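Local coordinates for Mgp-operon protein 3 (Mycoplasma pneumoniae, PDB 6RJ1) that is a surface protein of the cell-adhesion apparatus and probably helps the bacterium attach to sugars on host cells, at residues G807-N813 with S833-F839; V890-T896 with A914-N920. All coordinates share one frame; numbering follows the deposited sequence.

Both contacts are antiparallel strand pairs, and they follow one another along the chain. Interaction 1 joins strands 808-815 and 834-838; interaction 2 joins strands 888-896 and 914-920. Each belongs to its own antiparallel sheet, and the family falls in the beta-propeller clan, so the two sheets are probably neighbouring blades. Their centres are about 10 Å apart, and the two sheets touch face to face. Val809 packs on Ala915 and Ala917. Arg811 NH1 probably bonds Ala914 O at 2.8 Å, and Thr837 OG1 bonds Ala915 O. The interface between the sheets therefore combines apolar packing with side chain to backbone bonds.

Interaction 1 of 2, residues G807-N813 with S833-F839; sequences GGVVRLN and SFSYTPF
Phe839 lays its ring over the backbone of Gly807 and Gly808. Gly808 CA sits 3.7 Å from the centroid of the Phe839 ring, 20° off the ring normal, a CH-pi contact over the face. The Gly808 N also lies above this face, over its centre. The Phe839 CG stands between its own backbone N and carbonyl carbon (chi1 49°), which folds the ring back over the glycines. The Phe839 N donates to Gly807 O at 2.8 Å and ties down the same corner.

Tyr836, from the same segment as Phe839, passes on the opposite side of Gly808. Its CE1 is 3.6 Å from Gly808 CA. Gly808 thus presents bare backbone to both rings.

Further along, Phe834 is on the same face as Val810 and Leu812. The ring points back across the pair because its CG is anti to the backbone N. Its CE2 meets Val810 CG2 at 3.6 Å, and its CD2 meets Leu812 CD2 at 3.9 Å. Both aliphatic groups approach the ring obliquely. His731 stacks on the Phe834 ring from outside the pair.

The other face carries Val809, Arg811, Ser835 and Thr837. Arg811 CB lies beside Ser835 OG, but the extended chain leads its guanidinium away to a salt bridge with Glu899 and a bond to Ala914 O.

The strands themselves pair antiparallel. Thr837 N to Val809 O is nearly straight (171°), at 2.9 Å. Arg811 N bonds Ser835 O, while the return bond from Ser835 N to Arg811 O is weak. The chemistry implies two unlike faces: one is aromatic and aliphatic, the other is mixed and faces strand 914-920. There the Glu899 bridge probably balances the buried Arg811 and helps offset the nearby Arg895.

Interaction 2 of 2, residues V890-T896 with A914-N920; sequences VITVSRT and AALAVQN
Two neighbouring strands of an antiparallel sheet meet here, with Thr892 and Asn920 making a side-chain bond near one end. Asn920 ND2 donates to Thr892 OG1 at 2.8 Å. The bond is nearly straight (164°) and the hydroxyl lies in the plane of the amide. The two side chains cross at about a right angle. Asn920 CG stands between its backbone N and carbonyl carbon (chi1 59°), which carries the amide across to strand 890-896. The amide is held at both ends, since Asn920 OD1 accepts from Ile922 N. Gly961 O is a second partner of Thr892 OG1. Val890 crosses the same amide obliquely, and its O accepts from Asn920 N at 3.1 Å.

Strand 862-868 flanks 888-896 on its other edge. The antiparallel sheet so formed is consistent with a blade of the beta-propeller clan to which the family belongs. Thr892 N bonds Val918 O, and Val918 N returns the bond to Thr892 O. Ser894 and Leu916 are paired in the same way through their backbones.

One face is lined by small apolar groups. Val893 CG1 touches Ala915 CB at 3.8 Å, and Val893 CG2 touches Ala917 CB at 3.9 Å. With CG1 anti to the backbone N (chi1 178°), the valine spreads its two methyls over both alanines. Ile891 CG2 reaches Ala917 CB at 4.0 Å. Val809 of the adjoining sheet packs on Val893. On the opposite face Thr896 CG2 meets Leu916 CB at 3.8 Å, the threonine side chain lying roughly perpendicular to the leucine.

Interaction 1 of 2, residues G807-N813 with S833-F839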
ATOM      1  N   GLY A 807      -2.565 -12.406  -7.983  1.00 60.48           N
ATOM      2  CA  GLY A 807      -1.989 -13.547  -8.679  1.00 60.88           C
ATOM      3  C   GLY A 807      -1.365 -14.649  -7.855  1.00 67.13           C
ATOM      4  O   GLY A 807      -1.114 -15.730  -8.393  1.00 69.44           O
ATOM      5  N   GLY A 808      -1.099 -14.399  -6.581  1.00 63.39           N
ATOM      6  CA  GLY A 808      -0.490 -15.414  -5.734  1.00 63.65           C
ATOM      7  C   GLY A 808      -0.295 -15.076  -4.271  1.00 68.88           C
ATOM      8  O   GLY A 808      -0.717 -14.021  -3.795  1.00 68.01           O
ATOM      9  N   VAL A 809       0.343 -16.009  -3.550  1.00 66.53           N
ATOM     10  CA  VAL A 809       0.651 -15.884  -2.132  1.00 66.59           C
ATOM     11  C   VAL A 809       2.139 -15.583  -1.928  1.00 69.34           C
ATOM     12  O   VAL A 809       2.995 -16.159  -2.608  1.00 68.74           O
ATOM     13  CB  VAL A 809       0.155 -17.120  -1.317  1.00 71.19           C
ATOM     14  CG1 VAL A 809       0.859 -18.412  -1.734  1.00 71.24           C
ATOM     15  CG2 VAL A 809       0.271 -16.896   0.192  1.00 71.20           C
ATOM     16  N   VAL A 810       2.438 -14.676  -0.990  1.00 65.35           N
ATOM     17  CA  VAL A 810       3.818 -14.341  -0.650  1.00 64.54           C
ATOM     18  C   VAL A 810       4.097 -14.753   0.795  1.00 67.45           C
ATOM     19  O   VAL A 810       3.318 -14.455   1.705  1.00 66.35           O
ATOM     20  CB  VAL A 810       4.285 -12.896  -1.003  1.00 67.82           C
ATOM     21  CG1 VAL A 810       3.119 -11.966  -1.270  1.00 68.02           C
ATOM     22  CG2 VAL A 810       5.242 -12.308   0.033  1.00 67.20           C
ATOM     23  N   ARG A 811       5.187 -15.504   0.968  1.00 63.40           N
ATOM     24  CA  ARG A 811       5.655 -15.987   2.253  1.00 62.39           C
ATOM     25  C   ARG A 811       6.924 -15.237   2.638  1.00 67.17           C
ATOM     26  O   ARG A 811       7.839 -15.076   1.815  1.00 66.98           O
ATOM     27  CB  ARG A 811       5.919 -17.498   2.205  1.00 58.23           C
ATOM     28  CG  ARG A 811       6.199 -18.088   3.575  1.00 63.07           C
ATOM     29  CD  ARG A 811       6.486 -19.558   3.507  1.00 73.58           C
ATOM     30  NE  ARG A 811       7.080 -20.026   4.751  1.00 78.87           N
ATOM     31  CZ  ARG A 811       7.457 -21.277   4.975  1.00 92.16           C
ATOM     32  NH1 ARG A 811       7.308 -22.203   4.036  1.00 76.48           N
ATOM     33  NH2 ARG A 811       7.978 -21.617   6.144  1.00 83.03           N
ATOM     34  N   LEU A 812       6.976 -14.799   3.898  1.00 63.81           N
ATOM     35  CA  LEU A 812       8.111 -14.080   4.464  1.00 63.75           C
ATOM     36  C   LEU A 812       8.752 -14.929   5.545  1.00 67.80           C
ATOM     37  O   LEU A 812       8.091 -15.301   6.506  1.00 66.72           O
ATOM     38  CB  LEU A 812       7.687 -12.691   4.966  1.00 63.66           C
ATOM     39  CG  LEU A 812       6.896 -11.842   3.959  1.00 68.19           C
ATOM     40  CD1 LEU A 812       6.307 -10.621   4.620  1.00 68.95           C
ATOM     41  CD2 LEU A 812       7.733 -11.491   2.733  1.00 69.13           C
ATOM     42  N   ASN A 813      10.021 -15.294   5.341  1.00 65.80           N
ATOM     43  CA  ASN A 813      10.779 -16.183   6.224  1.00 65.65           C
ATOM     44  C   ASN A 813      11.769 -15.450   7.105  1.00 70.45           C
ATOM     45  O   ASN A 813      12.423 -14.502   6.662  1.00 68.51           O
ATOM     46  CB  ASN A 813      11.459 -17.290   5.415  1.00 64.23           C
ATOM     47  CG  ASN A 813      10.519 -17.952   4.442  1.00 85.46           C
ATOM     48  OD1 ASN A 813       9.594 -18.676   4.826  1.00 83.95           O
ATOM     49  ND2 ASN A 813      10.716 -17.692   3.158  1.00 74.21           N
ATOM     50  N   SER A 833      14.322 -15.007   2.267  1.00 75.00           N
ATOM     51  CA  SER A 833      13.376 -14.315   3.152  1.00 73.17           C
ATOM     52  C   SER A 833      12.053 -13.993   2.443  1.00 74.96           C
ATOM     53  O   SER A 833      11.049 -13.718   3.101  1.00 73.03           O
ATOM     54  CB  SER A 833      13.997 -13.026   3.686  1.00 75.15           C
ATOM     55  OG  SER A 833      14.245 -12.098   2.642  1.00 79.73           O
ATOM     56  N   PHE A 834      12.066 -13.995   1.102  1.00 71.44           N
ATOM     57  CA  PHE A 834      10.892 -13.707   0.278  1.00 70.34           C
ATOM     58  C   PHE A 834      10.613 -14.847  -0.698  1.00 72.92           C
ATOM     59  O   PHE A 834      11.537 -15.368  -1.328  1.00 72.28           O
ATOM     60  CB  PHE A 834      11.091 -12.389  -0.490  1.00 71.36           C
ATOM     61  CG  PHE A 834       9.944 -11.963  -1.376  1.00 71.81           C
ATOM     62  CD1 PHE A 834       9.874 -12.376  -2.701  1.00 74.28           C
ATOM     63  CD2 PHE A 834       8.955 -11.113  -0.899  1.00 72.57           C
ATOM     64  CE1 PHE A 834       8.817 -11.975  -3.522  1.00 74.67           C
ATOM     65  CE2 PHE A 834       7.913 -10.697  -1.729  1.00 74.75           C
ATOM     66  CZ  PHE A 834       7.853 -11.125  -3.034  1.00 72.74           C
ATOM     67  N   SER A 835       9.324 -15.188  -0.846  1.00 68.24           N
ATOM     68  CA  SER A 835       8.827 -16.208  -1.768  1.00 67.51           C
ATOM     69  C   SER A 835       7.440 -15.815  -2.297  1.00 70.66           C
ATOM     70  O   SER A 835       6.576 -15.404  -1.520  1.00 70.05           O
ATOM     71  CB  SER A 835       8.777 -17.574  -1.095  1.00 70.61           C
ATOM     72  OG  SER A 835       7.533 -18.225  -1.308  1.00 79.07           O
ATOM     73  N   TYR A 836       7.236 -15.945  -3.614  1.00 65.68           N
ATOM     74  CA  TYR A 836       5.956 -15.680  -4.259  1.00 64.17           C
ATOM     75  C   TYR A 836       5.564 -16.917  -5.063  1.00 71.66           C
ATOM     76  O   TYR A 836       6.326 -17.359  -5.929  1.00 73.06           O
ATOM     77  CB  TYR A 836       6.008 -14.404  -5.122  1.00 62.97           C
ATOM     78  CG  TYR A 836       4.846 -14.265  -6.084  1.00 61.45           C
ATOM     79  CD1 TYR A 836       3.619 -13.760  -5.660  1.00 62.93           C
ATOM     80  CD2 TYR A 836       4.963 -14.663  -7.414  1.00 60.60           C
ATOM     81  CE1 TYR A 836       2.543 -13.643  -6.539  1.00 62.61           C
ATOM     82  CE2 TYR A 836       3.888 -14.572  -8.294  1.00 60.74           C
ATOM     83  CZ  TYR A 836       2.684 -14.049  -7.856  1.00 67.76           C
ATOM     84  OH  TYR A 836       1.633 -13.962  -8.733  1.00 69.36           O
ATOM     85  N   THR A 837       4.402 -17.502  -4.746  1.00 69.15           N
ATOM     86  CA  THR A 837       3.892 -18.676  -5.450  1.00 69.08           C
ATOM     87  C   THR A 837       2.571 -18.285  -6.114  1.00 73.88           C
ATOM     88  O   THR A 837       1.637 -17.889  -5.409  1.00 73.81           O
ATOM     89  CB  THR A 837       3.764 -19.872  -4.505  1.00 77.19           C
ATOM     90  OG1 THR A 837       4.960 -19.987  -3.736  1.00 83.74           O
ATOM     91  CG2 THR A 837       3.485 -21.179  -5.246  1.00 69.94           C
ATOM     92  N   PRO A 838       2.477 -18.342  -7.461  1.00 70.77           N
ATOM     93  CA  PRO A 838       1.221 -17.955  -8.122  1.00 70.85           C
ATOM     94  C   PRO A 838       0.083 -18.915  -7.813  1.00 76.16           C
ATOM     95  O   PRO A 838       0.293 -20.129  -7.820  1.00 76.16           O
ATOM     96  CB  PRO A 838       1.575 -17.991  -9.619  1.00 72.41           C
ATOM     97  CG  PRO A 838       3.061 -18.068  -9.687  1.00 76.27           C
ATOM     98  CD  PRO A 838       3.482 -18.778  -8.449  1.00 71.89           C
ATOM     99  N   PHE A 839      -1.114 -18.384  -7.523  1.00 73.70           N
ATOM    100  CA  PHE A 839      -2.250 -19.261  -7.259  1.00 73.65           C
ATOM    101  C   PHE A 839      -3.039 -19.568  -8.555  1.00 79.89           C
ATOM    102  O   PHE A 839      -2.842 -18.908  -9.577  1.00 80.23           O
ATOM    103  CB  PHE A 839      -3.135 -18.762  -6.097  1.00 74.80           C
ATOM    104  CG  PHE A 839      -3.627 -17.334  -6.036  1.00 75.83           C
ATOM    105  CD1 PHE A 839      -4.196 -16.724  -7.149  1.00 78.21           C
ATOM    106  CD2 PHE A 839      -3.661 -16.647  -4.820  1.00 77.51           C
ATOM    107  CE1 PHE A 839      -4.697 -15.414  -7.069  1.00 78.97           C
ATOM    108  CE2 PHE A 839      -4.154 -15.338  -4.744  1.00 79.48           C
ATOM    109  CZ  PHE A 839      -4.675 -14.734  -5.865  1.00 77.38           C
TER

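Interaction 2 of 2, residues V890-T896 with A914-N920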
ATOM      1  N   VAL A 890     -13.359 -19.132   1.108  1.00 69.68           N
ATOM      2  CA  VAL A 890     -12.254 -19.325   2.050  1.00 68.83           C
ATOM      3  C   VAL A 890     -11.029 -19.945   1.349  1.00 72.26           C
ATOM      4  O   VAL A 890     -11.149 -20.964   0.655  1.00 71.85           O
ATOM      5  CB  VAL A 890     -12.667 -20.109   3.334  1.00 72.44           C
ATOM      6  CG1 VAL A 890     -11.586 -20.039   4.409  1.00 72.26           C
ATOM      7  CG2 VAL A 890     -13.994 -19.609   3.896  1.00 72.21           C
ATOM      8  N   ILE A 891      -9.856 -19.321   1.546  1.00 68.04           N
ATOM      9  CA  ILE A 891      -8.577 -19.795   1.015  1.00 67.10           C
ATOM     10  C   ILE A 891      -7.719 -20.356   2.159  1.00 73.87           C
ATOM     11  O   ILE A 891      -7.661 -19.768   3.234  1.00 74.40           O
ATOM     12  CB  ILE A 891      -7.851 -18.695   0.189  1.00 68.54           C
ATOM     13  CG1 ILE A 891      -8.483 -18.567  -1.217  1.00 67.97           C
ATOM     14  CG2 ILE A 891      -6.326 -18.936   0.107  1.00 68.20           C
ATOM     15  CD1 ILE A 891      -8.064 -17.340  -2.051  1.00 71.30           C
ATOM     16  N   THR A 892      -7.073 -21.495   1.927  1.00 71.78           N
ATOM     17  CA  THR A 892      -6.163 -22.112   2.884  1.00 72.09           C
ATOM     18  C   THR A 892      -4.735 -21.901   2.391  1.00 77.17           C
ATOM     19  O   THR A 892      -4.443 -22.150   1.217  1.00 77.76           O
ATOM     20  CB  THR A 892      -6.504 -23.598   3.080  1.00 78.08           C
ATOM     21  OG1 THR A 892      -7.785 -23.682   3.689  1.00 79.64           O
ATOM     22  CG2 THR A 892      -5.492 -24.331   3.960  1.00 74.60           C
ATOM     23  N   VAL A 893      -3.848 -21.444   3.284  1.00 72.93           N
ATOM     24  CA  VAL A 893      -2.442 -21.269   2.946  1.00 72.34           C
ATOM     25  C   VAL A 893      -1.603 -22.275   3.750  1.00 76.77           C
ATOM     26  O   VAL A 893      -1.724 -22.347   4.970  1.00 76.12           O
ATOM     27  CB  VAL A 893      -1.950 -19.805   3.035  1.00 75.73           C
ATOM     28  CG1 VAL A 893      -0.465 -19.709   2.708  1.00 75.66           C
ATOM     29  CG2 VAL A 893      -2.748 -18.901   2.095  1.00 75.34           C
ATOM     30  N   SER A 894      -0.798 -23.083   3.055  1.00 73.66           N
ATOM     31  CA  SER A 894       0.039 -24.107   3.672  1.00 73.36           C
ATOM     32  C   SER A 894       1.506 -23.902   3.313  1.00 77.30           C
ATOM     33  O   SER A 894       1.806 -23.325   2.274  1.00 76.03           O
ATOM     34  CB  SER A 894      -0.415 -25.494   3.225  1.00 76.99           C
ATOM     35  OG  SER A 894      -0.598 -25.578   1.819  1.00 86.75           O
ATOM     36  N   ARG A 895       2.416 -24.388   4.165  1.00 74.47           N
ATOM     37  CA  ARG A 895       3.857 -24.302   3.932  1.00 73.97           C
ATOM     38  C   ARG A 895       4.299 -25.361   2.923  1.00 81.45           C
ATOM     39  O   ARG A 895       3.759 -26.470   2.916  1.00 80.97           O
ATOM     40  CB  ARG A 895       4.622 -24.516   5.243  1.00 70.29           C
ATOM     41  CG  ARG A 895       4.630 -23.334   6.183  1.00 72.58           C
ATOM     42  CD  ARG A 895       5.410 -23.674   7.435  1.00 74.02           C
ATOM     43  NE  ARG A 895       5.624 -22.504   8.290  1.00 80.92           N
ATOM     44  CZ  ARG A 895       4.757 -22.058   9.194  1.00 83.24           C
ATOM     45  NH1 ARG A 895       3.594 -22.667   9.364  1.00 61.16           N
ATOM     46  NH2 ARG A 895       5.042 -20.991   9.925  1.00 72.43           N
ATOM     47  N   THR A 896       5.291 -25.027   2.082  1.00 81.65           N
ATOM     48  CA  THR A 896       5.894 -25.934   1.091  1.00 83.02           C
ATOM     49  C   THR A 896       7.413 -25.740   1.083  1.00 90.65           C
ATOM     50  O   THR A 896       7.897 -24.654   1.410  1.00 90.34           O
ATOM     51  CB  THR A 896       5.307 -25.739  -0.334  1.00 91.40           C
ATOM     52  OG1 THR A 896       5.510 -24.401  -0.782  1.00 92.01           O
ATOM     53  CG2 THR A 896       3.830 -26.125  -0.447  1.00 89.60           C
ATOM     54  N   ALA A 914       8.549 -21.772   0.560  1.00 82.06           N
ATOM     55  CA  ALA A 914       7.357 -21.197  -0.055  1.00 80.93           C
ATOM     56  C   ALA A 914       6.035 -21.553   0.630  1.00 83.04           C
ATOM     57  O   ALA A 914       5.996 -22.366   1.552  1.00 82.65           O
ATOM     58  CB  ALA A 914       7.311 -21.574  -1.530  1.00 81.54           C
ATOM     59  N   ALA A 915       4.958 -20.904   0.174  1.00 78.36           N
ATOM     60  CA  ALA A 915       3.590 -21.092   0.634  1.00 77.35           C
ATOM     61  C   ALA A 915       2.720 -21.581  -0.531  1.00 80.72           C
ATOM     62  O   ALA A 915       3.131 -21.503  -1.686  1.00 80.49           O
ATOM     63  CB  ALA A 915       3.046 -19.786   1.189  1.00 77.91           C
ATOM     64  N   LEU A 916       1.529 -22.102  -0.224  1.00 77.22           N
ATOM     65  CA  LEU A 916       0.595 -22.611  -1.222  1.00 76.72           C
ATOM     66  C   LEU A 916      -0.812 -22.184  -0.844  1.00 79.16           C
ATOM     67  O   LEU A 916      -1.282 -22.537   0.233  1.00 78.79           O
ATOM     68  CB  LEU A 916       0.710 -24.146  -1.312  1.00 76.93           C
ATOM     69  CG  LEU A 916       0.067 -24.814  -2.524  1.00 81.92           C
ATOM     70  CD1 LEU A 916       0.967 -24.737  -3.748  1.00 82.58           C
ATOM     71  CD2 LEU A 916      -0.255 -26.247  -2.227  1.00 83.75           C
ATOM     72  N   ALA A 917      -1.459 -21.388  -1.709  1.00 75.72           N
ATOM     73  CA  ALA A 917      -2.813 -20.878  -1.495  1.00 75.74           C
ATOM     74  C   ALA A 917      -3.814 -21.609  -2.364  1.00 80.99           C
ATOM     75  O   ALA A 917      -3.609 -21.715  -3.578  1.00 82.94           O
ATOM     76  CB  ALA A 917      -2.869 -19.392  -1.783  1.00 76.39           C
ATOM     77  N   VAL A 918      -4.889 -22.120  -1.749  1.00 76.00           N
ATOM     78  CA  VAL A 918      -5.950 -22.862  -2.440  1.00 75.85           C
ATOM     79  C   VAL A 918      -7.332 -22.579  -1.854  1.00 81.38           C
ATOM     80  O   VAL A 918      -7.473 -22.450  -0.638  1.00 80.35           O
ATOM     81  CB  VAL A 918      -5.699 -24.404  -2.515  1.00 79.05           C
ATOM     82  CG1 VAL A 918      -4.748 -24.775  -3.640  1.00 78.35           C
ATOM     83  CG2 VAL A 918      -5.232 -24.985  -1.182  1.00 78.99           C
ATOM     84  N   GLN A 919      -8.357 -22.534  -2.728  1.00 79.08           N
ATOM     85  CA  GLN A 919      -9.766 -22.402  -2.359  1.00 78.48           C
ATOM     86  C   GLN A 919     -10.088 -23.764  -1.734  1.00 82.70           C
ATOM     87  O   GLN A 919     -10.010 -24.789  -2.411  1.00 82.02           O
ATOM     88  CB  GLN A 919     -10.614 -22.134  -3.610  1.00 79.32           C
ATOM     89  CG  GLN A 919     -11.124 -20.712  -3.683  1.00 92.81           C
ATOM     90  CD  GLN A 919     -12.635 -20.645  -3.696  1.00116.80           C
ATOM     91  OE1 GLN A 919     -13.234 -20.079  -4.623  1.00113.14           O
ATOM     92  NE2 GLN A 919     -13.289 -21.211  -2.668  1.00108.12           N
ATOM     93  N   ASN A 920     -10.316 -23.774  -0.416  1.00 79.81           N
ATOM     94  CA  ASN A 920     -10.452 -24.989   0.386  1.00 79.57           C
ATOM     95  C   ASN A 920     -11.779 -25.770   0.299  1.00 83.47           C
ATOM     96  O   ASN A 920     -11.839 -26.870   0.837  1.00 83.43           O
ATOM     97  CB  ASN A 920     -10.154 -24.674   1.851  1.00 79.09           C
ATOM     98  CG  ASN A 920     -11.019 -23.625   2.516  1.00103.17           C
ATOM     99  OD1 ASN A 920     -12.207 -23.444   2.216  1.00 98.93           O
ATOM    100  ND2 ASN A 920     -10.437 -22.926   3.473  1.00 94.20           N
TER